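Local structure of DNA-binding transcriptional repressor YiaJ (Escherichia coli, 1YSQ) at residues E19-A24 with K167-T172; M74-P79 with A134-D139. The protein represses transcription of the yiaKLMNOPQRS operon, which may be involved in 2,3-diketo-L-gulonate use, and is represented here by its C-terminal IclR-type effector-binding domain. All blocks are in the same frame, centred on the assembly; numbering follows the deposited sequence.

Overall arrangement
Both contacts belong to the IclR C-terminal domain, a GAF-like fold with a six-stranded antiparallel sheet. Interaction 1 pairs helix 8-25 with helix 162-182 on one side of the sheet. Interaction 2 joins segment 74-79, on the other side, to the end of strand 130-137. Along the chain interaction 2 is nested inside the loop that interaction 1 closes. Their centres lie about 19 Å apart, yet segments 167-172 and 134-139 touch: CG of Leu169 is 3.7 Å from CG2 of Val135, on the strand face turned to helix 162-182. A phosphate ion, probably from the crystallisation liquor, sits about 4 Å from the side chain of Phe76 in interaction 2.

Interaction 1 of 2, residues E19-A24 with K167-T172; sequences EALNIA and KPLRET
Leu21 reaches from helix 8-25 to Pro168, Leu169 and Thr172 of helix 162-182. This is the antiparallel pair of terminal helices that lies against one side of the sheet in this GAF-like domain. The axes of segments 19-24 and 167-172 run at 170° to each other and approach to 10.1 Å.

Leu21 carries nearly all of its helix's share. Its CG stands anti to the backbone N (chi1 177°), which carries the branch toward helix 162-182; the second torsion then parts the two methyls. CD1 rests against CB and the carbonyl carbon of Pro168, 3.8 Å from each. CD2 turns to Leu169 and comes 3.9 Å from its CD1, one methyl against another, with the two leucine side chains set obliquely. Thr172, whose CA is the nearest to that of Leu21 across the pair, meets the whole leucine side chain at a slant. OG1 of Thr172 lies against CB and both methyls of Leu21, and is nearest to CB at 3.5 Å. CG2 of Thr172 lies against CD2 of the leucine.

On the sheet side the two leucines reach the strands. Leu21 also touches Ile29 of strand 28-35, and Leu169 touches Val148 and Ile150 of strand 146-153. The pair is therefore part of the layer between helices and sheet.

The Thr172 hydroxyl can face a leucine because its polar need is met within its own helix. OG1 stands beside the backbone N and gives its proton to O of Pro168 at 2.8 Å. That carbonyl also accepts from N of Thr172 at 2.9 Å. The two donors approach from opposite faces of the carbonyl plane, and OG1 is tilted 32° out of it.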
ATOM      1  N   GLU A  19       1.742  -8.335  12.501  1.00 20.27           N
ATOM      2  CA  GLU A  19       1.501  -9.759  12.787  1.00 20.56           C
ATOM      3  C   GLU A  19       0.056 -10.030  13.207  1.00 20.26           C
ATOM      4  O   GLU A  19      -0.575 -10.984  12.750  1.00 21.01           O
ATOM      5  CB  GLU A  19       2.442 -10.244  13.895  1.00 20.80           C
ATOM      6  CG  GLU A  19       3.880 -10.423  13.440  1.00 22.68           C
ATOM      7  CD  GLU A  19       4.759 -10.985  14.549  1.00 25.68           C
ATOM      8  OE1 GLU A  19       4.214 -11.579  15.505  1.00 29.28           O
ATOM      9  OE2 GLU A  19       5.981 -10.830  14.462  1.00 26.01           O
ATOM     10  N   ALA A  20      -0.453  -9.193  14.101  1.00 20.90           N
ATOM     11  CA  ALA A  20      -1.851  -9.272  14.520  1.00 20.71           C
ATOM     12  C   ALA A  20      -2.799  -9.226  13.329  1.00 20.75           C
ATOM     13  O   ALA A  20      -3.751 -10.003  13.256  1.00 21.15           O
ATOM     14  CB  ALA A  20      -2.176  -8.141  15.513  1.00 20.74           C
ATOM     15  N   LEU A  21      -2.559  -8.306  12.402  1.00 20.59           N
ATOM     16  CA  LEU A  21      -3.449  -8.167  11.243  1.00 20.47           C
ATOM     17  C   LEU A  21      -3.339  -9.381  10.314  1.00 20.31           C
ATOM     18  O   LEU A  21      -4.338  -9.838   9.747  1.00 19.81           O
ATOM     19  CB  LEU A  21      -3.152  -6.868  10.495  1.00 20.75           C
ATOM     20  CG  LEU A  21      -3.927  -6.562   9.206  1.00 20.78           C
ATOM     21  CD1 LEU A  21      -5.405  -6.281   9.523  1.00 22.02           C
ATOM     22  CD2 LEU A  21      -3.270  -5.371   8.501  1.00 21.00           C
ATOM     23  N   ASN A  22      -2.112  -9.890  10.173  1.00 20.19           N
ATOM     24  CA  ASN A  22      -1.836 -11.113   9.418  1.00 20.39           C
ATOM     25  C   ASN A  22      -2.656 -12.286   9.981  1.00 20.11           C
ATOM     26  O   ASN A  22      -3.314 -13.012   9.231  1.00 20.69           O
ATOM     27  CB  ASN A  22      -0.319 -11.371   9.456  1.00 20.32           C
ATOM     28  CG  ASN A  22       0.105 -12.679   8.786  1.00 21.44           C
ATOM     29  OD1 ASN A  22       0.800 -13.479   9.408  1.00 21.91           O
ATOM     30  ND2 ASN A  22      -0.260 -12.874   7.515  1.00 19.47           N
ATOM     31  N   ILE A  23      -2.623 -12.462  11.298  1.00 21.00           N
ATOM     32  CA  ILE A  23      -3.415 -13.517  11.948  1.00 21.94           C
ATOM     33  C   ILE A  23      -4.918 -13.295  11.797  1.00 22.00           C
ATOM     34  O   ILE A  23      -5.662 -14.232  11.491  1.00 22.21           O
ATOM     35  CB  ILE A  23      -3.020 -13.670  13.456  1.00 22.55           C
ATOM     36  CG1 ILE A  23      -1.530 -14.032  13.616  1.00 22.65           C
ATOM     37  CG2 ILE A  23      -3.946 -14.683  14.194  1.00 22.41           C
ATOM     38  CD1 ILE A  23      -1.075 -15.277  12.857  1.00 25.01           C
ATOM     39  N   ALA A  24      -5.360 -12.054  11.990  1.00 22.52           N
ATOM     40  CA  ALA A  24      -6.796 -11.741  11.944  1.00 22.72           C
ATOM     41  C   ALA A  24      -7.406 -11.968  10.562  1.00 22.81           C
ATOM     42  O   ALA A  24      -8.487 -12.549  10.454  1.00 22.97           O
ATOM     43  CB  ALA A  24      -7.036 -10.308  12.408  1.00 23.47           C
ATOM     44  N   LYS A 167     -11.459  -1.953   7.553  1.00 23.34           N
ATOM     45  CA  LYS A 167     -11.579  -1.607   8.963  1.00 24.33           C
ATOM     46  C   LYS A 167     -10.390  -2.049   9.856  1.00 23.27           C
ATOM     47  O   LYS A 167      -9.782  -1.187  10.488  1.00 23.28           O
ATOM     48  CB  LYS A 167     -12.925  -2.037   9.536  1.00 24.33           C
ATOM     49  CG  LYS A 167     -13.211  -1.408  10.884  1.00 28.22           C
ATOM     50  CD  LYS A 167     -14.564  -1.838  11.383  1.00 33.97           C
ATOM     51  CE  LYS A 167     -14.478  -2.275  12.823  1.00 36.53           C
ATOM     52  NZ  LYS A 167     -15.046  -1.210  13.673  1.00 40.03           N
ATOM     53  N   PRO A 168     -10.058  -3.342   9.937  1.00 22.73           N
ATOM     54  CA  PRO A 168      -8.883  -3.762  10.726  1.00 22.38           C
ATOM     55  C   PRO A 168      -7.570  -3.240  10.139  1.00 21.99           C
ATOM     56  O   PRO A 168      -6.630  -2.963  10.881  1.00 21.85           O
ATOM     57  CB  PRO A 168      -8.931  -5.303  10.672  1.00 22.92           C
ATOM     58  CG  PRO A 168      -9.795  -5.623   9.484  1.00 22.60           C
ATOM     59  CD  PRO A 168     -10.784  -4.499   9.373  1.00 23.28           C
ATOM     60  N   LEU A 169      -7.507  -3.108   8.815  1.00 21.61           N
ATOM     61  CA  LEU A 169      -6.305  -2.583   8.152  1.00 21.31           C
ATOM     62  C   LEU A 169      -6.050  -1.152   8.624  1.00 20.93           C
ATOM     63  O   LEU A 169      -4.922  -0.789   8.992  1.00 20.45           O
ATOM     64  CB  LEU A 169      -6.492  -2.594   6.624  1.00 20.99           C
ATOM     65  CG  LEU A 169      -5.397  -1.878   5.812  1.00 21.21           C
ATOM     66  CD1 LEU A 169      -4.005  -2.459   6.068  1.00 20.34           C
ATOM     67  CD2 LEU A 169      -5.744  -1.944   4.345  1.00 21.45           C
ATOM     68  N   ARG A 170      -7.104  -0.342   8.635  1.00 21.00           N
ATOM     69  CA  ARG A 170      -6.943   1.034   9.082  1.00 21.90           C
ATOM     70  C   ARG A 170      -6.624   1.100  10.586  1.00 21.73           C
ATOM     71  O   ARG A 170      -5.764   1.887  11.021  1.00 21.85           O
ATOM     72  CB  ARG A 170      -8.162   1.878   8.733  1.00 22.34           C
ATOM     73  CG  ARG A 170      -8.094   3.294   9.336  1.00 24.66           C
ATOM     74  CD  ARG A 170      -9.302   4.148   9.012  1.00 27.75           C
ATOM     75  NE  ARG A 170     -10.544   3.494   9.434  1.00 31.31           N
ATOM     76  CZ  ARG A 170     -11.474   3.030   8.600  1.00 30.44           C
ATOM     77  NH1 ARG A 170     -11.330   3.159   7.275  1.00 30.57           N
ATOM     78  NH2 ARG A 170     -12.549   2.447   9.096  1.00 28.37           N
ATOM     79  N   GLU A 171      -7.288   0.259  11.374  1.00 22.04           N
ATOM     80  CA  GLU A 171      -7.014   0.221  12.813  1.00 22.05           C
ATOM     81  C   GLU A 171      -5.534  -0.105  13.080  1.00 22.32           C
ATOM     82  O   GLU A 171      -4.923   0.449  13.999  1.00 21.00           O
ATOM     83  CB  GLU A 171      -7.935  -0.775  13.510  1.00 23.12           C
ATOM     84  CG  GLU A 171      -9.363  -0.258  13.651  1.00 24.77           C
ATOM     85  CD  GLU A 171     -10.362  -1.338  14.019  1.00 28.20           C
ATOM     86  OE1 GLU A 171      -9.962  -2.513  14.161  1.00 30.96           O
ATOM     87  OE2 GLU A 171     -11.554  -1.006  14.157  1.00 29.49           O
ATOM     88  N   THR A 172      -4.985  -1.009  12.266  1.00 21.72           N
ATOM     89  CA  THR A 172      -3.573  -1.378  12.330  1.00 21.86           C
ATOM     90  C   THR A 172      -2.666  -0.171  12.036  1.00 22.00           C
ATOM     91  O   THR A 172      -1.773   0.125  12.840  1.00 21.22           O
ATOM     92  CB  THR A 172      -3.309  -2.557  11.376  1.00 21.95           C
ATOM     93  OG1 THR A 172      -4.053  -3.714  11.819  1.00 21.88           O
ATOM     94  CG2 THR A 172      -1.837  -2.998  11.409  1.00 21.35           C
TER

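Interaction 2 of 2, residues M74-P79 with A134-D139; sequences MAFGHP and AVPVFD
Phe76 overlaps the edge of the Phe138 ring with its own ring, in an offset edge-to-face stack. The centroids are 5.3 Å apart and the planes stand at 71°. Phe138 offers its outer edge: CE1 is 3.5 Å from CE1 of Phe76, and CZ of Phe138 is 3.6 Å from that same Phe76 atom. CD1 and CZ of Phe76 complete the overlap.

Phe138 follows strand 130-137. Its CG lies anti to the carbonyl carbon (chi1 -71°), which helps bring the end of the ring nearer to Phe76 than its CB direction alone would suggest. Pro136, two residues earlier, points its CB toward Phe76 and fills in beside the pair. Its CG is 4.5 Å from CE2 of Phe76, a loose contact. Its CB sits over one face of the Phe138 ring, near the rim.

Val144 of the following loop touches Phe76, Pro136 and Phe138 alike. Arg115 of helix 104-117 packs on Phe76, so that helix also joins the cluster. An alanine in place of Phe76 would probably leave the edge of Phe138 without its aromatic partner and set that ring freer to turn.

The contact ties segment 74-79 to strand 130-137 on the sheet face opposite helix 162-182, where Ile72 of helix 68-75 also touches Pro136. It does so through carbon atoms alone. Its hold comes from dispersion, probably with a small electrostatic share from the Phe138 edge turned to the Phe76 ring, which implies a preference for orientation weaker than a hydrogen bond would impose.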
ATOM      1  N   MET A  74       1.716   9.295  -3.569  1.00 19.14           N
ATOM      2  CA  MET A  74       1.434  10.401  -4.508  1.00 19.20           C
ATOM      3  C   MET A  74       0.181  11.208  -4.115  1.00 19.27           C
ATOM      4  O   MET A  74       0.165  12.440  -4.254  1.00 19.82           O
ATOM      5  CB  MET A  74       1.320   9.910  -5.950  1.00 19.09           C
ATOM      6  CG  MET A  74       2.693   9.522  -6.577  1.00 20.03           C
ATOM      7  SD  MET A  74       2.750   9.333  -8.407  1.00  8.59           S
ATOM      8  CE  MET A  74       1.598   8.172  -8.592  1.00 13.40           C
ATOM      9  N   ALA A  75      -0.853  10.520  -3.624  1.00 19.12           N
ATOM     10  CA  ALA A  75      -2.114  11.179  -3.269  1.00 20.15           C
ATOM     11  C   ALA A  75      -1.932  12.201  -2.156  1.00 20.15           C
ATOM     12  O   ALA A  75      -2.637  13.210  -2.115  1.00 20.62           O
ATOM     13  CB  ALA A  75      -3.174  10.146  -2.877  1.00 19.47           C
ATOM     14  N   PHE A  76      -0.996  11.936  -1.247  1.00 20.44           N
ATOM     15  CA  PHE A  76      -0.701  12.876  -0.161  1.00 20.97           C
ATOM     16  C   PHE A  76       0.487  13.814  -0.425  1.00 21.95           C
ATOM     17  O   PHE A  76       0.832  14.655   0.425  1.00 21.55           O
ATOM     18  CB  PHE A  76      -0.544  12.105   1.143  1.00 21.25           C
ATOM     19  CG  PHE A  76      -1.859  11.665   1.715  1.00 20.63           C
ATOM     20  CD1 PHE A  76      -2.467  12.400   2.734  1.00 19.70           C
ATOM     21  CD2 PHE A  76      -2.502  10.524   1.214  1.00 20.28           C
ATOM     22  CE1 PHE A  76      -3.711  11.998   3.266  1.00 18.24           C
ATOM     23  CE2 PHE A  76      -3.726  10.112   1.719  1.00 20.27           C
ATOM     24  CZ  PHE A  76      -4.343  10.861   2.746  1.00 18.53           C
ATOM     25  N   GLY A  77       1.079  13.677  -1.614  1.00 22.34           N
ATOM     26  CA  GLY A  77       2.123  14.575  -2.081  1.00 22.65           C
ATOM     27  C   GLY A  77       1.575  15.782  -2.841  1.00 23.41           C
ATOM     28  O   GLY A  77       0.361  16.035  -2.864  1.00 22.56           O
ATOM     29  N   HIS A  78       2.483  16.539  -3.455  1.00 23.45           N
ATOM     30  CA  HIS A  78       2.118  17.702  -4.268  1.00 24.04           C
ATOM     31  C   HIS A  78       1.695  17.282  -5.682  1.00 24.19           C
ATOM     32  O   HIS A  78       2.294  16.356  -6.241  1.00 24.14           O
ATOM     33  CB  HIS A  78       3.298  18.669  -4.333  1.00 23.36           C
ATOM     34  CG  HIS A  78       2.906  20.060  -4.707  1.00 24.10           C
ATOM     35  ND1 HIS A  78       2.742  20.458  -6.016  1.00 24.29           N
ATOM     36  CD2 HIS A  78       2.607  21.139  -3.941  1.00 25.32           C
ATOM     37  CE1 HIS A  78       2.376  21.732  -6.043  1.00 25.45           C
ATOM     38  NE2 HIS A  78       2.296  22.170  -4.799  1.00 25.98           N
ATOM     39  N   PRO A  79       0.686  17.933  -6.282  1.00 25.02           N
ATOM     40  CA  PRO A  79       0.283  17.566  -7.651  1.00 25.17           C
ATOM     41  C   PRO A  79       1.365  17.797  -8.695  1.00 25.08           C
ATOM     42  O   PRO A  79       1.355  17.096  -9.718  1.00 25.55           O
ATOM     43  CB  PRO A  79      -0.956  18.427  -7.935  1.00 25.78           C
ATOM     44  CG  PRO A  79      -1.018  19.446  -6.831  1.00 25.73           C
ATOM     45  CD  PRO A  79      -0.157  19.004  -5.711  1.00 24.74           C
ATOM     46  N   ALA A 134      -4.821  -0.633   0.592  1.00 17.89           N
ATOM     47  CA  ALA A 134      -3.693   0.017   1.262  1.00 17.66           C
ATOM     48  C   ALA A 134      -4.160   1.265   2.020  1.00 17.86           C
ATOM     49  O   ALA A 134      -5.171   1.895   1.649  1.00 18.43           O
ATOM     50  CB  ALA A 134      -2.611   0.386   0.241  1.00 17.03           C
ATOM     51  N   VAL A 135      -3.439   1.591   3.092  1.00 18.72           N
ATOM     52  CA  VAL A 135      -3.692   2.785   3.895  1.00 18.51           C
ATOM     53  C   VAL A 135      -2.372   3.498   4.253  1.00 19.01           C
ATOM     54  O   VAL A 135      -1.318   2.868   4.328  1.00 18.53           O
ATOM     55  CB  VAL A 135      -4.457   2.463   5.221  1.00 19.05           C
ATOM     56  CG1 VAL A 135      -5.887   2.010   4.949  1.00 19.13           C
ATOM     57  CG2 VAL A 135      -3.692   1.435   6.075  1.00 19.15           C
ATOM     58  N   PRO A 136      -2.430   4.809   4.482  1.00 19.41           N
ATOM     59  CA  PRO A 136      -1.266   5.570   4.967  1.00 19.42           C
ATOM     60  C   PRO A 136      -0.971   5.342   6.451  1.00 20.01           C
ATOM     61  O   PRO A 136      -1.887   5.022   7.205  1.00 20.03           O
ATOM     62  CB  PRO A 136      -1.696   7.027   4.745  1.00 19.99           C
ATOM     63  CG  PRO A 136      -3.225   6.989   4.887  1.00 18.73           C
ATOM     64  CD  PRO A 136      -3.608   5.677   4.251  1.00 19.41           C
ATOM     65  N   VAL A 137       0.303   5.478   6.844  1.00 19.58           N
ATOM     66  CA  VAL A 137       0.705   5.591   8.247  1.00 20.24           C
ATOM     67  C   VAL A 137       1.190   7.030   8.367  1.00 21.15           C
ATOM     68  O   VAL A 137       2.156   7.417   7.715  1.00 21.06           O
ATOM     69  CB  VAL A 137       1.857   4.616   8.612  1.00 21.44           C
ATOM     70  CG1 VAL A 137       2.394   4.877  10.049  1.00 20.81           C
ATOM     71  CG2 VAL A 137       1.402   3.175   8.435  1.00 20.97           C
ATOM     72  N   PHE A 138       0.486   7.843   9.144  1.00 21.76           N
ATOM     73  CA  PHE A 138       0.815   9.266   9.208  1.00 23.11           C
ATOM     74  C   PHE A 138       1.892   9.535  10.257  1.00 24.24           C
ATOM     75  O   PHE A 138       1.900   8.890  11.312  1.00 24.19           O
ATOM     76  CB  PHE A 138      -0.450  10.081   9.552  1.00 22.92           C
ATOM     77  CG  PHE A 138      -1.464  10.139   8.433  1.00 22.65           C
ATOM     78  CD1 PHE A 138      -1.237  10.939   7.309  1.00 21.42           C
ATOM     79  CD2 PHE A 138      -2.653   9.407   8.519  1.00 22.45           C
ATOM     80  CE1 PHE A 138      -2.184  11.007   6.265  1.00 21.61           C
ATOM     81  CE2 PHE A 138      -3.609   9.458   7.487  1.00 22.81           C
ATOM     82  CZ  PHE A 138      -3.362  10.271   6.350  1.00 20.96           C
ATOM     83  N   ASP A 139       2.780  10.486   9.986  1.00 26.10           N
ATOM     84  CA  ASP A 139       3.620  11.020  11.067  1.00 28.54           C
ATOM     85  C   ASP A 139       2.853  12.121  11.828  1.00 29.70           C
ATOM     86  O   ASP A 139       1.695  12.415  11.502  1.00 29.27           O
ATOM     87  CB  ASP A 139       5.004  11.472  10.579  1.00 28.39           C
ATOM     88  CG  ASP A 139       4.974  12.736   9.699  1.00 30.93           C
ATOM     89  OD1 ASP A 139       3.961  13.488   9.660  1.00 30.23           O
ATOM     90  OD2 ASP A 139       5.968  13.060   9.013  1.00 31.37           O
TER